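Local structure of purine nucleosidase, (IunH-1) (Sulfolobus solfataricus, 3T8J) at residues C8-E12 and D13-S17; G36-S39 and Y40-V44. The protein belongs to the nucleosidase clan of alpha/beta proteins, built on a mixed, largely parallel sheet and carrying a sodium ion at the carboxyl ends of its central strands. All blocks are in the same frame, centred on the assembly; numbering follows the deposited sequence.

Interaction 1: C8-E12 and D13-S17; sequences CDTAE and DDVLS. With NA (sodium ion), chain B.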
ATOM      1  N   CYS A   8      28.666  11.458  -0.743  1.00 20.05           N
ATOM      2  CA  CYS A   8      29.229  10.329   0.019  1.00 20.48           C
ATOM      3  C   CYS A   8      28.528  10.062   1.364  1.00 20.30           C
ATOM      4  O   CYS A   8      28.396  10.966   2.199  1.00 20.69           O
ATOM      5  CB  CYS A   8      30.701  10.622   0.350  1.00 21.46           C
ATOM      6  SG  CYS A   8      31.758  10.790  -1.070  1.00 23.87           S
ATOM      7  N   ASP A   9      28.143   8.794   1.592  1.00 20.33           N
ATOM      8  CA  ASP A   9      27.855   8.253   2.935  1.00 20.59           C
ATOM      9  C   ASP A   9      29.116   7.506   3.360  1.00 21.65           C
ATOM     10  O   ASP A   9      29.190   6.292   3.337  1.00 22.42           O
ATOM     11  CB  ASP A   9      26.576   7.380   3.004  1.00 19.45           C
ATOM     12  CG  ASP A   9      26.555   6.171   2.044  1.00 20.72           C
ATOM     13  OD1 ASP A   9      25.877   5.167   2.376  1.00 20.16           O
ATOM     14  OD2 ASP A   9      27.132   6.208   0.923  1.00 22.15           O
ATOM     15  N   THR A  10      30.139   8.292   3.666  1.00 22.11           N
ATOM     16  CA  THR A  10      31.532   7.905   3.402  1.00 22.73           C
ATOM     17  C   THR A  10      32.006   6.621   4.071  1.00 23.18           C
ATOM     18  O   THR A  10      32.156   6.574   5.295  1.00 24.48           O
ATOM     19  CB  THR A  10      32.492   9.016   3.875  1.00 22.41           C
ATOM     20  OG1 THR A  10      31.927  10.326   3.637  1.00 22.95           O
ATOM     21  CG2 THR A  10      33.856   8.873   3.178  1.00 24.41           C
ATOM     22  N   ALA A  11      32.257   5.597   3.261  1.00 23.33           N
ATOM     23  CA  ALA A  11      32.900   4.357   3.686  1.00 23.48           C
ATOM     24  C   ALA A  11      34.023   4.045   2.658  1.00 24.52           C
ATOM     25  O   ALA A  11      34.404   4.912   1.836  1.00 23.77           O
ATOM     26  CB  ALA A  11      31.850   3.225   3.785  1.00 23.88           C
ATOM     27  N   GLU A  12      34.574   2.837   2.685  1.00 24.86           N
ATOM     28  CA  GLU A  12      35.753   2.512   1.878  1.00 24.97           C
ATOM     29  C   GLU A  12      35.652   2.844   0.376  1.00 25.55           C
ATOM     30  O   GLU A  12      36.544   3.478  -0.181  1.00 25.34           O
ATOM     31  CB  GLU A  12      36.183   1.051   2.113  1.00 26.85           C
ATOM     32  CG  GLU A  12      35.283  -0.061   1.481  1.00 27.62           C
ATOM     33  CD  GLU A  12      33.824  -0.030   1.920  1.00 28.26           C
ATOM     34  OE1 GLU A  12      33.561  -0.453   3.082  1.00 30.92           O
ATOM     35  OE2 GLU A  12      32.950   0.401   1.111  1.00 28.39           O
ATOM     36  N   ASP A  13      34.546   2.467  -0.247  1.00 24.76           N
ATOM     37  CA  ASP A  13      34.447   2.618  -1.698  1.00 24.88           C
ATOM     38  C   ASP A  13      34.172   4.074  -2.082  1.00 23.82           C
ATOM     39  O   ASP A  13      34.438   4.466  -3.240  1.00 24.36           O
ATOM     40  CB  ASP A  13      33.386   1.676  -2.296  1.00 24.75           C
ATOM     41  CG  ASP A  13      33.864   0.966  -3.562  1.00 27.05           C
ATOM     42  OD1 ASP A  13      35.046   0.550  -3.640  1.00 29.12           O
ATOM     43  OD2 ASP A  13      33.054   0.771  -4.482  1.00 26.64           O
ATOM     44  N   ASP A  14      33.666   4.890  -1.149  1.00 22.72           N
ATOM     45  CA  ASP A  14      33.527   6.350  -1.379  1.00 21.66           C
ATOM     46  C   ASP A  14      34.912   6.995  -1.399  1.00 22.04           C
ATOM     47  O   ASP A  14      35.207   7.839  -2.227  1.00 22.03           O
ATOM     48  CB  ASP A  14      32.677   7.035  -0.282  1.00 21.39           C
ATOM     49  CG  ASP A  14      31.298   6.437  -0.119  1.00 24.13           C
ATOM     50  OD1 ASP A  14      30.340   7.013  -0.702  1.00 25.20           O
ATOM     51  OD2 ASP A  14      31.152   5.393   0.589  1.00 23.61           O
ATOM     52  N   VAL A  15      35.746   6.643  -0.407  1.00 22.75           N
ATOM     53  CA  VAL A  15      37.133   7.118  -0.376  1.00 23.83           C
ATOM     54  C   VAL A  15      37.870   6.741  -1.658  1.00 24.55           C
ATOM     55  O   VAL A  15      38.510   7.603  -2.307  1.00 24.81           O
ATOM     56  CB  VAL A  15      37.898   6.592   0.858  1.00 24.93           C
ATOM     57  CG1 VAL A  15      39.420   6.994   0.773  1.00 26.10           C
ATOM     58  CG2 VAL A  15      37.248   7.159   2.125  1.00 26.12           C
ATOM     59  N   LEU A  16      37.759   5.482  -2.081  1.00 25.43           N
ATOM     60  CA  LEU A  16      38.449   5.077  -3.308  1.00 26.41           C
ATOM     61  C   LEU A  16      37.913   5.787  -4.563  1.00 25.98           C
ATOM     62  O   LEU A  16      38.677   6.104  -5.463  1.00 26.64           O
ATOM     63  CB  LEU A  16      38.406   3.562  -3.488  1.00 28.65           C
ATOM     64  CG  LEU A  16      39.527   2.999  -4.357  1.00 30.79           C
ATOM     65  CD1 LEU A  16      40.854   2.979  -3.581  1.00 33.45           C
ATOM     66  CD2 LEU A  16      39.196   1.597  -4.855  1.00 31.81           C
ATOM     67  N   SER A  17      36.614   6.050  -4.588  1.00 24.00           N
ATOM     68  CA  SER A  17      36.001   6.782  -5.720  1.00 23.35           C
ATOM     69  C   SER A  17      36.522   8.243  -5.797  1.00 23.45           C
ATOM     70  O   SER A  17      36.843   8.748  -6.899  1.00 23.97           O
ATOM     71  CB  SER A  17      34.476   6.764  -5.584  1.00 22.64           C
ATOM     72  OG  SER A  17      33.967   5.449  -5.771  1.00 23.32           O
TER
HETATM   73 NA    NA B 401      28.263   6.106  -1.055  1.00 24.44          NA
HETATM   74  O   HOH W   1      29.044   3.954  -0.506  1.00 21.68           O
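The sodium site of this nucleosidase brings Asp9 and Asp14 together, one carboxylate from the loop after strand 3-8 and the other from the first turn of helix 12-23. Asp9 OD2 and Asp14 OD1 each lie 2.3 Å from the sodium, and the two carboxylate planes stand almost perpendicular, at 89°; the other oxygen, Asp9 OD1, accepts from Asn37 N. Water 1 joins these ligands 2.4 Å from the ion, while Ile121 O and Ser122 OG complete the protein ligands. The second oxygen of Asp14 does structural work: Ala11 N donates to Asp14 OD2 over 2.9 Å, from above the carboxylate plane, and water 1, 2.8 Å from Asp14 OD2, can also donate to it. With Ala11 at the N-cap, this is one half of a capping box; the bond at OD2 and the sodium at OD1 together would hold the rotation of the carboxylate. Ala11 O returns the grip by accepting from Val15 N at 3.1 Å. Glu12 curls back: with CG between its own backbone N and carbonyl carbon (chi1 73°) and a second bend at chi2, OE2 reaches the N-H of Asp13 at 2.9 Å; its OE1 is held by His79. Cys8 SG packs 3.9 Å from Asp14 CB, and Cys8 CB lies near OD1. Strand 27-33 pairs with the Cys8 end, whereas helices 40-53, 209-227 and 237-246 enclose the turn.

Interaction 2: G36-S39 and Y40-V44; sequences GNIS and YEQEV
Ser39, Glu43 and Ile38 make the turn that starts helix 40-53, with Ser39 as its N-cap. Ser39 O accepts from Glu43 N at 3.0 Å, and more weakly from Gln42 N. The serine hydroxyl reaches the helix start through solvent: water 2 lies 3.2 Å from Ser39 OG and accepts from Glu41 N at 3.0 Å. Glu43 turns back along the loop. Its CG sits anti to the carbonyl carbon (chi1 -66°) and the chain then runs extended, carrying OE2 to Ile38 N at 3.2 Å; the bond is nearly straight, at 172°, and arrives on the anti side, 32° out of the carboxylate plane. The side chains of Ile38 and Glu43 run antiparallel, flank to flank, CG1 of the isoleucine 3.5 Å from CG of the glutamate, while Ile38 CD1 rests 3.8 Å from Gln42 CG. The amide of Gln42 turns away to Asn46 and Val89. One backbone N-H thus anchors a buried carboxylate oxygen, but Ile38 O, also an acceptor, lies just 3.1 Å from that same OE2, a proximity that may raise the affinity of Glu43 for a proton.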
ATOM      1  N   GLY A  36      23.714   7.226   5.630  1.00 19.33           N
ATOM      2  CA  GLY A  36      23.748   5.912   4.992  1.00 19.10           C
ATOM      3  C   GLY A  36      24.596   4.911   5.762  1.00 20.48           C
ATOM      4  O   GLY A  36      24.199   4.450   6.812  1.00 21.37           O
ATOM      5  N   ASN A  37      25.709   4.532   5.167  1.00 20.61           N
ATOM      6  CA  ASN A  37      26.500   3.382   5.600  1.00 21.36           C
ATOM      7  C   ASN A  37      26.839   3.353   7.092  1.00 22.12           C
ATOM      8  O   ASN A  37      26.725   2.298   7.720  1.00 22.85           O
ATOM      9  CB  ASN A  37      27.837   3.353   4.856  1.00 21.77           C
ATOM     10  CG  ASN A  37      27.729   2.857   3.419  1.00 23.92           C
ATOM     11  OD1 ASN A  37      26.937   1.965   3.098  1.00 25.20           O
ATOM     12  ND2 ASN A  37      28.582   3.399   2.562  1.00 25.40           N
ATOM     13  N   ILE A  38      27.308   4.472   7.634  1.00 22.33           N
ATOM     14  CA  ILE A  38      27.747   4.493   9.053  1.00 23.10           C
ATOM     15  C   ILE A  38      27.300   5.789   9.742  1.00 24.04           C
ATOM     16  O   ILE A  38      26.716   6.677   9.109  1.00 22.94           O
ATOM     17  CB  ILE A  38      29.285   4.308   9.193  1.00 25.67           C
ATOM     18  CG1 ILE A  38      30.021   5.549   8.676  1.00 23.45           C
ATOM     19  CG2 ILE A  38      29.757   3.030   8.508  1.00 26.16           C
ATOM     20  CD1 ILE A  38      31.489   5.592   9.040  1.00 27.22           C
ATOM     21  N   SER A  39      27.601   5.940  11.015  1.00 24.06           N
ATOM     22  CA  SER A  39      27.246   7.150  11.750  1.00 25.29           C
ATOM     23  C   SER A  39      27.628   8.407  10.964  1.00 23.54           C
ATOM     24  O   SER A  39      28.766   8.566  10.490  1.00 23.37           O
ATOM     25  CB  SER A  39      27.924   7.151  13.122  1.00 28.20           C
ATOM     26  OG  SER A  39      28.326   8.447  13.518  1.00 35.90           O
ATOM     27  N   TYR A  40      26.655   9.299  10.834  1.00 23.48           N
ATOM     28  CA  TYR A  40      26.802  10.496   9.983  1.00 22.51           C
ATOM     29  C   TYR A  40      28.015  11.362  10.369  1.00 23.34           C
ATOM     30  O   TYR A  40      28.777  11.785   9.499  1.00 23.33           O
ATOM     31  CB  TYR A  40      25.498  11.293  10.035  1.00 22.38           C
ATOM     32  CG  TYR A  40      25.490  12.680   9.424  1.00 22.46           C
ATOM     33  CD1 TYR A  40      25.122  12.883   8.109  1.00 22.51           C
ATOM     34  CD2 TYR A  40      25.799  13.790  10.197  1.00 23.08           C
ATOM     35  CE1 TYR A  40      25.093  14.181   7.585  1.00 23.56           C
ATOM     36  CE2 TYR A  40      25.756  15.076   9.686  1.00 25.59           C
ATOM     37  CZ  TYR A  40      25.395  15.261   8.391  1.00 24.52           C
ATOM     38  OH  TYR A  40      25.333  16.587   7.939  1.00 25.52           O
ATOM     39  N   GLU A  41      28.237  11.614  11.656  0.50 23.04           N
ATOM     40  CA  GLU A  41      29.335  12.514  12.000  0.50 23.52           C
ATOM     41  C   GLU A  41      30.712  11.878  11.682  0.50 23.36           C
ATOM     42  O   GLU A  41      31.656  12.585  11.315  0.50 23.91           O
ATOM     43  CB  GLU A  41      29.253  12.974  13.458  0.50 24.07           C
ATOM     44  CG  GLU A  41      27.954  13.676  13.848  0.50 24.83           C
ATOM     45  CD  GLU A  41      27.778  15.060  13.214  0.50 27.34           C
ATOM     46  OE1 GLU A  41      28.782  15.684  12.809  0.50 32.87           O
ATOM     47  OE2 GLU A  41      26.623  15.536  13.135  0.50 30.10           O
ATOM     48  N   GLN A  42      30.809  10.547  11.729  1.00 24.26           N
ATOM     49  CA  GLN A  42      32.025   9.874  11.311  1.00 24.28           C
ATOM     50  C   GLN A  42      32.198   9.930   9.784  1.00 23.38           C
ATOM     51  O   GLN A  42      33.327   9.993   9.276  1.00 23.39           O
ATOM     52  CB  GLN A  42      32.108   8.432  11.831  1.00 24.85           C
ATOM     53  CG  GLN A  42      33.454   7.735  11.560  1.00 24.72           C
ATOM     54  CD  GLN A  42      34.651   8.443  12.210  1.00 25.15           C
ATOM     55  OE1 GLN A  42      34.615   8.761  13.417  1.00 29.35           O
ATOM     56  NE2 GLN A  42      35.708   8.690  11.443  1.00 25.31           N
ATOM     57  N   GLU A  43      31.091   9.903   9.060  1.00 21.38           N
ATOM     58  CA  GLU A  43      31.172  10.062   7.589  1.00 20.91           C
ATOM     59  C   GLU A  43      31.791  11.391   7.196  1.00 21.63           C
ATOM     60  O   GLU A  43      32.589  11.454   6.247  1.00 20.96           O
ATOM     61  CB  GLU A  43      29.782   9.905   6.957  1.00 19.39           C
ATOM     62  CG  GLU A  43      29.182   8.534   7.066  1.00 19.42           C
ATOM     63  CD  GLU A  43      27.804   8.445   6.436  1.00 20.29           C
ATOM     64  OE1 GLU A  43      27.168   9.522   6.260  1.00 21.01           O
ATOM     65  OE2 GLU A  43      27.374   7.322   6.109  1.00 20.51           O
ATOM     66  N   VAL A  44      31.428  12.464   7.901  1.00 21.20           N
ATOM     67  CA  VAL A  44      32.020  13.784   7.661  1.00 21.54           C
ATOM     68  C   VAL A  44      33.529  13.773   7.940  1.00 22.64           C
ATOM     69  O   VAL A  44      34.358  14.228   7.153  1.00 22.97           O
ATOM     70  CB  VAL A  44      31.309  14.884   8.480  1.00 21.70           C
ATOM     71  CG1 VAL A  44      31.958  16.244   8.272  1.00 23.75           C
ATOM     72  CG2 VAL A  44      29.807  14.933   8.214  1.00 22.03           C
TER
HETATM   73  O   HOH W   2      26.236  10.815  13.814  1.00 26.87           O

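Overall arrangement
Interactions 1 and 2 are successive strand-to-helix turns, each leaving a strand of the same sheet at its carboxyl end and entering the next helix. Their centres are 11 Å apart, and they touch directly. Asp9 OD1, the oxygen that does not bind sodium, probably accepts from Asn37 N at 2.9 Å, consistent with loop 36-39 serving as a second shell that orients Asp9. A further probable bond, Thr10 OG1 to Glu43 O at 2.9 Å, ties the loop 8-12 to helix 40-53, and Asp9 CB packs 3.2 Å from Glu43 OE2. The side chain of Asn37 itself comes within about 5 Å of the ion, which makes interaction 2 a close neighbour of the metal site.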